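Long-range contacts in methylglyoxal reductase (NADPH-dependent) (Candida albicans SC5314, PDB 6KWS), which probably reduces methylglyoxal and related carbonyl compounds with NADPH as hydride donor, as a member of the extended short-chain dehydrogenase/reductase family: residues A[196-201]-A[215-220]; A[271-276]-A[321-326]. The protein carries 1 engineered substitution. All coordinates share one frame; numbering follows the deposited sequence.

Contact 1: A[196-201]-A[215-220]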
ATOM      1  N   PHE A 196       7.294  -3.170  -1.736  1.00 28.83           N
ATOM      2  CA  PHE A 196       6.391  -4.083  -2.430  1.00 31.02           C
ATOM      3  C   PHE A 196       5.524  -4.831  -1.427  1.00 27.68           C
ATOM      4  O   PHE A 196       6.029  -5.436  -0.479  1.00 30.89           O
ATOM      5  CB  PHE A 196       7.159  -5.085  -3.287  1.00 34.03           C
ATOM      6  CG  PHE A 196       7.888  -4.466  -4.422  1.00 42.69           C
ATOM      7  CD1 PHE A 196       7.197  -3.986  -5.534  1.00 38.45           C
ATOM      8  CD2 PHE A 196       9.285  -4.373  -4.396  1.00 41.62           C
ATOM      9  CE1 PHE A 196       7.885  -3.406  -6.593  1.00 37.06           C
ATOM     10  CE2 PHE A 196       9.982  -3.796  -5.456  1.00 33.04           C
ATOM     11  CZ  PHE A 196       9.279  -3.311  -6.550  1.00 38.76           C
ATOM     12  N   VAL A 197       4.217  -4.789  -1.631  1.00 25.96           N
ATOM     13  CA  VAL A 197       3.277  -5.356  -0.676  1.00 31.07           C
ATOM     14  C   VAL A 197       2.903  -6.771  -1.108  1.00 36.32           C
ATOM     15  O   VAL A 197       2.279  -6.967  -2.157  1.00 38.10           O
ATOM     16  CB  VAL A 197       2.030  -4.478  -0.537  1.00 28.09           C
ATOM     17  CG1 VAL A 197       1.087  -5.137   0.417  1.00 31.60           C
ATOM     18  CG2 VAL A 197       2.412  -3.085  -0.058  1.00 26.55           C
ATOM     19  N   PHE A 198       3.287  -7.754  -0.299  1.00 32.58           N
ATOM     20  CA  PHE A 198       2.966  -9.156  -0.497  1.00 33.52           C
ATOM     21  C   PHE A 198       1.856  -9.549   0.468  1.00 33.43           C
ATOM     22  O   PHE A 198       1.438  -8.763   1.315  1.00 35.10           O
ATOM     23  CB  PHE A 198       4.196 -10.045  -0.259  1.00 35.20           C
ATOM     24  CG  PHE A 198       5.276  -9.879  -1.267  1.00 31.28           C
ATOM     25  CD1 PHE A 198       5.018  -9.295  -2.487  1.00 32.98           C
ATOM     26  CD2 PHE A 198       6.566 -10.323  -0.990  1.00 34.18           C
ATOM     27  CE1 PHE A 198       6.028  -9.141  -3.428  1.00 37.19           C
ATOM     28  CE2 PHE A 198       7.592 -10.178  -1.929  1.00 31.49           C
ATOM     29  CZ  PHE A 198       7.318  -9.587  -3.151  1.00 36.05           C
ATOM     30  N   GLY A 199       1.413 -10.799   0.374  1.00 35.50           N
ATOM     31  CA  GLY A 199       0.474 -11.329   1.331  1.00 33.80           C
ATOM     32  C   GLY A 199      -0.843 -11.681   0.684  1.00 34.95           C
ATOM     33  O   GLY A 199      -1.139 -11.264  -0.439  1.00 38.66           O
ATOM     34  N   PRO A 200      -1.664 -12.454   1.391  1.00 37.24           N
ATOM     35  CA  PRO A 200      -2.957 -12.874   0.838  1.00 36.86           C
ATOM     36  C   PRO A 200      -3.974 -11.741   0.822  1.00 35.42           C
ATOM     37  O   PRO A 200      -3.866 -10.761   1.563  1.00 38.58           O
ATOM     38  CB  PRO A 200      -3.389 -13.964   1.814  1.00 35.76           C
ATOM     39  CG  PRO A 200      -2.849 -13.407   3.137  1.00 35.05           C
ATOM     40  CD  PRO A 200      -1.496 -12.898   2.787  1.00 32.85           C
ATOM     41  N   GLN A 201      -5.003 -11.914  -0.004  1.00 34.32           N
ATOM     42  CA  GLN A 201      -6.184 -11.061   0.086  1.00 38.57           C
ATOM     43  C   GLN A 201      -7.055 -11.405   1.295  1.00 35.85           C
ATOM     44  O   GLN A 201      -7.033 -12.521   1.817  1.00 35.61           O
ATOM     45  CB  GLN A 201      -7.014 -11.176  -1.184  1.00 43.11           C
ATOM     46  CG  GLN A 201      -6.189 -11.105  -2.424  1.00 43.09           C
ATOM     47  CD  GLN A 201      -6.887 -10.353  -3.504  1.00 53.76           C
ATOM     48  OE1 GLN A 201      -7.681 -10.923  -4.254  1.00 68.40           O
ATOM     49  NE2 GLN A 201      -6.608  -9.055  -3.596  1.00 61.09           N
ATOM     50  N   SER A 215       1.391  -8.805  -5.291  1.00 59.35           N
ATOM     51  CA  SER A 215       1.589 -10.239  -5.168  1.00 52.14           C
ATOM     52  C   SER A 215       1.710 -10.919  -6.529  1.00 57.12           C
ATOM     53  O   SER A 215       2.072 -12.097  -6.574  1.00 54.27           O
ATOM     54  CB  SER A 215       0.440 -10.856  -4.354  1.00 55.23           C
ATOM     55  OG  SER A 215       0.625 -10.695  -2.946  1.00 41.73           O
ATOM     56  N   GLU A 216       1.434 -10.204  -7.635  1.00 59.71           N
ATOM     57  CA  GLU A 216       1.644 -10.744  -8.977  1.00 57.80           C
ATOM     58  C   GLU A 216       3.101 -11.110  -9.235  1.00 55.82           C
ATOM     59  O   GLU A 216       3.363 -12.047  -9.996  1.00 56.66           O
ATOM     60  CB  GLU A 216       1.150  -9.764 -10.044  1.00 58.52           C
ATOM     61  CG  GLU A 216       1.516 -10.156 -11.485  1.00 69.52           C
ATOM     62  CD  GLU A 216       0.644 -11.332 -12.051  1.00 78.87           C
ATOM     63  OE1 GLU A 216      -0.398 -11.692 -11.439  1.00 74.91           O
ATOM     64  OE2 GLU A 216       1.028 -11.909 -13.098  1.00 72.66           O
ATOM     65  N   ILE A 217       4.053 -10.408  -8.616  1.00 50.29           N
ATOM     66  CA  ILE A 217       5.437 -10.885  -8.610  1.00 50.71           C
ATOM     67  C   ILE A 217       5.486 -12.354  -8.201  1.00 51.05           C
ATOM     68  O   ILE A 217       6.094 -13.193  -8.877  1.00 52.66           O
ATOM     69  CB  ILE A 217       6.289 -10.001  -7.683  1.00 49.99           C
ATOM     70  CG1 ILE A 217       6.101  -8.546  -8.099  1.00 47.97           C
ATOM     71  CG2 ILE A 217       7.744 -10.409  -7.721  1.00 43.07           C
ATOM     72  CD1 ILE A 217       6.915  -7.581  -7.324  1.00 46.32           C
ATOM     73  N   ILE A 218       4.814 -12.685  -7.098  1.00 48.71           N
ATOM     74  CA  ILE A 218       4.738 -14.067  -6.632  1.00 47.65           C
ATOM     75  C   ILE A 218       3.939 -14.919  -7.612  1.00 53.84           C
ATOM     76  O   ILE A 218       4.352 -16.021  -7.996  1.00 47.21           O
ATOM     77  CB  ILE A 218       4.128 -14.099  -5.221  1.00 41.81           C
ATOM     78  CG1 ILE A 218       5.095 -13.411  -4.248  1.00 42.72           C
ATOM     79  CG2 ILE A 218       3.825 -15.521  -4.799  1.00 37.80           C
ATOM     80  CD1 ILE A 218       4.524 -13.085  -2.902  1.00 33.91           C
ATOM     81  N   ASN A 219       2.777 -14.412  -8.030  1.00 55.80           N
ATOM     82  CA  ASN A 219       1.934 -15.127  -8.982  1.00 52.44           C
ATOM     83  C   ASN A 219       2.684 -15.445 -10.270  1.00 53.74           C
ATOM     84  O   ASN A 219       2.526 -16.534 -10.833  1.00 52.74           O
ATOM     85  CB  ASN A 219       0.688 -14.295  -9.289  1.00 58.16           C
ATOM     86  CG  ASN A 219      -0.468 -15.140  -9.755  1.00 58.48           C
ATOM     87  OD1 ASN A 219      -0.554 -16.312  -9.414  1.00 59.33           O
ATOM     88  ND2 ASN A 219      -1.353 -14.559 -10.552  1.00 64.09           N
ATOM     89  N   SER A 220       3.499 -14.504 -10.758  1.00 53.01           N
ATOM     90  CA  SER A 220       4.174 -14.719 -12.028  1.00 50.04           C
ATOM     91  C   SER A 220       5.175 -15.868 -11.938  1.00 52.31           C
ATOM     92  O   SER A 220       5.416 -16.557 -12.939  1.00 51.89           O
ATOM     93  CB  SER A 220       4.852 -13.431 -12.480  1.00 51.59           C
ATOM     94  OG  SER A 220       6.061 -13.235 -11.772  1.00 60.21           O
TER

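Contact 2: A[271-276]-A[321-326]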
ATOM      1  N   GLN A 271      14.620 -15.087  -6.927  1.00 38.92           N
ATOM      2  CA  GLN A 271      15.142 -16.368  -6.474  1.00 42.82           C
ATOM      3  C   GLN A 271      14.724 -16.651  -5.034  1.00 40.89           C
ATOM      4  O   GLN A 271      14.493 -17.811  -4.669  1.00 37.37           O
ATOM      5  CB  GLN A 271      16.665 -16.393  -6.626  1.00 42.12           C
ATOM      6  CG  GLN A 271      17.289 -17.701  -6.226  1.00 44.50           C
ATOM      7  CD  GLN A 271      17.018 -18.818  -7.224  1.00 48.89           C
ATOM      8  OE1 GLN A 271      17.367 -18.719  -8.408  1.00 46.86           O
ATOM      9  NE2 GLN A 271      16.401 -19.895  -6.744  1.00 43.93           N
ATOM     10  N   SER A 272      14.594 -15.607  -4.210  1.00 37.89           N
ATOM     11  CA  SER A 272      14.101 -15.809  -2.855  1.00 36.33           C
ATOM     12  C   SER A 272      12.737 -16.467  -2.885  1.00 37.89           C
ATOM     13  O   SER A 272      12.469 -17.398  -2.116  1.00 38.83           O
ATOM     14  CB  SER A 272      14.018 -14.477  -2.121  1.00 35.80           C
ATOM     15  OG  SER A 272      15.252 -13.800  -2.184  1.00 42.48           O
ATOM     16  N   LEU A 273      11.871 -16.007  -3.789  1.00 39.50           N
ATOM     17  CA  LEU A 273      10.507 -16.515  -3.851  1.00 36.31           C
ATOM     18  C   LEU A 273      10.473 -17.932  -4.395  1.00 37.50           C
ATOM     19  O   LEU A 273       9.794 -18.801  -3.839  1.00 37.23           O
ATOM     20  CB  LEU A 273       9.663 -15.585  -4.711  1.00 39.21           C
ATOM     21  CG  LEU A 273       9.814 -14.114  -4.359  1.00 34.93           C
ATOM     22  CD1 LEU A 273       8.915 -13.287  -5.262  1.00 36.96           C
ATOM     23  CD2 LEU A 273       9.492 -13.889  -2.879  1.00 29.27           C
ATOM     24  N   VAL A 274      11.194 -18.170  -5.498  1.00 37.96           N
ATOM     25  CA  VAL A 274      11.349 -19.515  -6.056  1.00 39.30           C
ATOM     26  C   VAL A 274      11.756 -20.508  -4.972  1.00 40.94           C
ATOM     27  O   VAL A 274      11.088 -21.528  -4.760  1.00 43.14           O
ATOM     28  CB  VAL A 274      12.365 -19.509  -7.207  1.00 40.96           C
ATOM     29  CG1 VAL A 274      12.584 -20.919  -7.707  1.00 43.49           C
ATOM     30  CG2 VAL A 274      11.868 -18.607  -8.327  1.00 43.64           C
ATOM     31  N   ASP A 275      12.844 -20.203  -4.251  1.00 38.50           N
ATOM     32  CA  ASP A 275      13.339 -21.096  -3.199  1.00 39.27           C
ATOM     33  C   ASP A 275      12.263 -21.416  -2.164  1.00 41.99           C
ATOM     34  O   ASP A 275      12.091 -22.582  -1.780  1.00 42.15           O
ATOM     35  CB  ASP A 275      14.560 -20.486  -2.506  1.00 40.82           C
ATOM     36  CG  ASP A 275      15.826 -20.528  -3.371  1.00 53.92           C
ATOM     37  OD1 ASP A 275      15.827 -21.233  -4.415  1.00 56.09           O
ATOM     38  OD2 ASP A 275      16.825 -19.852  -2.995  1.00 57.39           O
ATOM     39  N   ILE A 276      11.543 -20.395  -1.678  1.00 38.96           N
ATOM     40  CA  ILE A 276      10.494 -20.634  -0.689  1.00 35.18           C
ATOM     41  C   ILE A 276       9.432 -21.565  -1.253  1.00 41.96           C
ATOM     42  O   ILE A 276       8.980 -22.500  -0.576  1.00 39.90           O
ATOM     43  CB  ILE A 276       9.865 -19.316  -0.215  1.00 33.04           C
ATOM     44  CG1 ILE A 276      10.868 -18.490   0.600  1.00 38.06           C
ATOM     45  CG2 ILE A 276       8.627 -19.604   0.604  1.00 31.35           C
ATOM     46  CD1 ILE A 276      10.280 -17.210   1.199  1.00 32.05           C
ATOM     47  N   TYR A 321       5.210 -10.295   9.910  1.00 34.71           N
ATOM     48  CA  TYR A 321       5.424 -11.552   9.195  1.00 34.67           C
ATOM     49  C   TYR A 321       6.796 -11.553   8.514  1.00 37.42           C
ATOM     50  O   TYR A 321       7.353 -10.498   8.188  1.00 36.84           O
ATOM     51  CB  TYR A 321       4.347 -11.753   8.138  1.00 34.00           C
ATOM     52  CG  TYR A 321       2.969 -12.025   8.670  1.00 39.63           C
ATOM     53  CD1 TYR A 321       2.575 -13.317   8.976  1.00 40.50           C
ATOM     54  CD2 TYR A 321       2.042 -10.998   8.838  1.00 40.80           C
ATOM     55  CE1 TYR A 321       1.306 -13.579   9.445  1.00 43.62           C
ATOM     56  CE2 TYR A 321       0.760 -11.253   9.318  1.00 33.78           C
ATOM     57  CZ  TYR A 321       0.403 -12.551   9.615  1.00 40.38           C
ATOM     58  OH  TYR A 321      -0.860 -12.864  10.082  1.00 44.91           O
ATOM     59  N   ASN A 322       7.347 -12.745   8.282  1.00 32.86           N
ATOM     60  CA  ASN A 322       8.592 -12.837   7.526  1.00 33.17           C
ATOM     61  C   ASN A 322       8.301 -13.300   6.092  1.00 34.46           C
ATOM     62  O   ASN A 322       7.152 -13.590   5.729  1.00 34.04           O
ATOM     63  CB  ASN A 322       9.597 -13.751   8.229  1.00 31.20           C
ATOM     64  CG  ASN A 322       9.129 -15.211   8.327  1.00 36.98           C
ATOM     65  OD1 ASN A 322       8.522 -15.769   7.403  1.00 36.47           O
ATOM     66  ND2 ASN A 322       9.441 -15.843   9.454  1.00 39.25           N
ATOM     67  N   LEU A 323       9.361 -13.375   5.270  1.00 28.65           N
ATOM     68  CA  LEU A 323       9.183 -13.732   3.861  1.00 30.21           C
ATOM     69  C   LEU A 323       8.448 -15.061   3.710  1.00 35.62           C
ATOM     70  O   LEU A 323       7.481 -15.158   2.941  1.00 36.73           O
ATOM     71  CB  LEU A 323      10.523 -13.802   3.134  1.00 26.69           C
ATOM     72  CG  LEU A 323      10.656 -13.117   1.767  1.00 28.16           C
ATOM     73  CD1 LEU A 323      11.505 -13.934   0.834  1.00 29.27           C
ATOM     74  CD2 LEU A 323       9.334 -12.746   1.112  1.00 28.60           C
ATOM     75  N   GLU A 324       8.895 -16.101   4.430  1.00 34.14           N
ATOM     76  CA  GLU A 324       8.310 -17.425   4.228  1.00 34.53           C
ATOM     77  C   GLU A 324       6.825 -17.436   4.584  1.00 33.08           C
ATOM     78  O   GLU A 324       6.012 -17.973   3.827  1.00 33.10           O
ATOM     79  CB  GLU A 324       9.075 -18.489   5.032  1.00 36.57           C
ATOM     80  CG  GLU A 324       8.449 -19.923   5.030  1.00 43.65           C
ATOM     81  CD  GLU A 324       7.329 -20.126   6.076  1.00 51.47           C
ATOM     82  OE1 GLU A 324       6.265 -20.705   5.719  1.00 48.63           O
ATOM     83  OE2 GLU A 324       7.508 -19.693   7.249  1.00 51.26           O
ATOM     84  N   GLN A 325       6.444 -16.857   5.723  1.00 28.33           N
ATOM     85  CA  GLN A 325       5.024 -16.809   6.050  1.00 33.98           C
ATOM     86  C   GLN A 325       4.252 -16.063   4.977  1.00 32.32           C
ATOM     87  O   GLN A 325       3.240 -16.550   4.464  1.00 33.03           O
ATOM     88  CB  GLN A 325       4.805 -16.149   7.410  1.00 33.85           C
ATOM     89  CG  GLN A 325       5.755 -16.638   8.450  1.00 38.09           C
ATOM     90  CD  GLN A 325       5.549 -15.983   9.785  1.00 41.22           C
ATOM     91  OE1 GLN A 325       5.896 -14.812   9.977  1.00 45.32           O
ATOM     92  NE2 GLN A 325       4.989 -16.733  10.730  1.00 42.45           N
ATOM     93  N   SER A 326       4.739 -14.879   4.616  1.00 33.01           N
ATOM     94  CA  SER A 326       4.026 -14.032   3.676  1.00 32.16           C
ATOM     95  C   SER A 326       3.894 -14.718   2.325  1.00 32.90           C
ATOM     96  O   SER A 326       2.803 -14.762   1.738  1.00 30.51           O
ATOM     97  CB  SER A 326       4.753 -12.693   3.551  1.00 33.75           C
ATOM     98  OG  SER A 326       3.936 -11.730   2.904  1.00 36.73           O
TER

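Contact 1: A[196-201]-A[215-220]
I218 lays its CD1 over one face of the F198 ring, and this CH-pi contact, with the methyl 3.9 Å from the centroid of the F198 ring and offset toward the rim, is the dense part of the interface. I217 CD1 comes to the same ring from another direction, at its edge and near its plane, 4.3 Å from F198 CE1. Helix 323-337 borders this buried side through S326, and F268 meets the F198 ring edge-to-face. A polar bond lies beside the apolar cluster: S215 OG donates to G199 O over 3.1 Å. With OG anti to the carbonyl carbon of S215 (chi1 -81°), the hydroxyl is carried toward the loop that follows the strand. Strand 196-198, outermost in the mixed sheet, and helix 216-222 are the first two elements of a beta-alpha-beta unit completed by strand 234-239. The CB of V197 points away from the helix, and its side chain lies about 4 Å from those of F12 and I13; all three bind NADPH, which is absent from this model. Packing is thinner at the start of the strand, where F196 is exposed and its ring receives I217 CD1 over one face, 4.0 Å from F196 CD1.

Contact 2: A[271-276]-A[321-326]
The backbones of helix 270-280 and the first turn of helix 323-337 come nearest at I276 and E324, whose CA atoms are 6.3 Å apart, whereas the CA atoms of L273 and L323 stand 8.3 Å apart. I276 extends its CD1 toward helix 323-337, with CG1 anti to the carbonyl carbon and CD1 anti to CA (chi2 -176°). That methyl meets L323 CD1 at 3.5 Å and also lies against the E324 backbone, 3.6 Å from E324 CA. L323 spreads its two branches over different partners: CD1 is shared between I276 and S272 CB, while CD2 reaches L273 CD2 at 4.2 Å, the two leucine side chains crossing at about a right angle. No hydrogen bond links the segments, and the S272 hydroxyl is bound instead to T269 N, just before its own helix. In the other segment, N322 is the N-cap of helix 323-337 and forms a capping box with Q325. Q325 N donates to N322 OD1 over 2.9 Å, nearly along the C=O axis, and N322 N returns a bond to Q325 OE1 in the plane of that amide, on a lone pair. The capped turn presents L323 to helix 270-280, and W237 of strand 234-239 also touches this leucine. E324 flanks the apolar patch, its CB 4.2 Å from I276 CD1 and its carboxylate end leading away.

Both contacts are partly buried, but the centre of contact 1 is about 12 Å from that of the chain, against about 19 Å for contact 2. Contact 1 joins a strand and loop to a helix and combines aromatic packing with one hydrogen bond; contact 2 joins two helices through aliphatic groups alone, its polar bonds staying within each segment or going elsewhere. Their centres are about 11 Å apart and they touch directly: L273 CD1 packs on I217 CG2 and I218 CG1, and S326 OG approaches F198 CB. Helix 323-337 thus forms one side of contact 2 and borders contact 1. Only contact 1 includes an NADPH-site residue, V197, whose side chain is about 11 Å from that of L323.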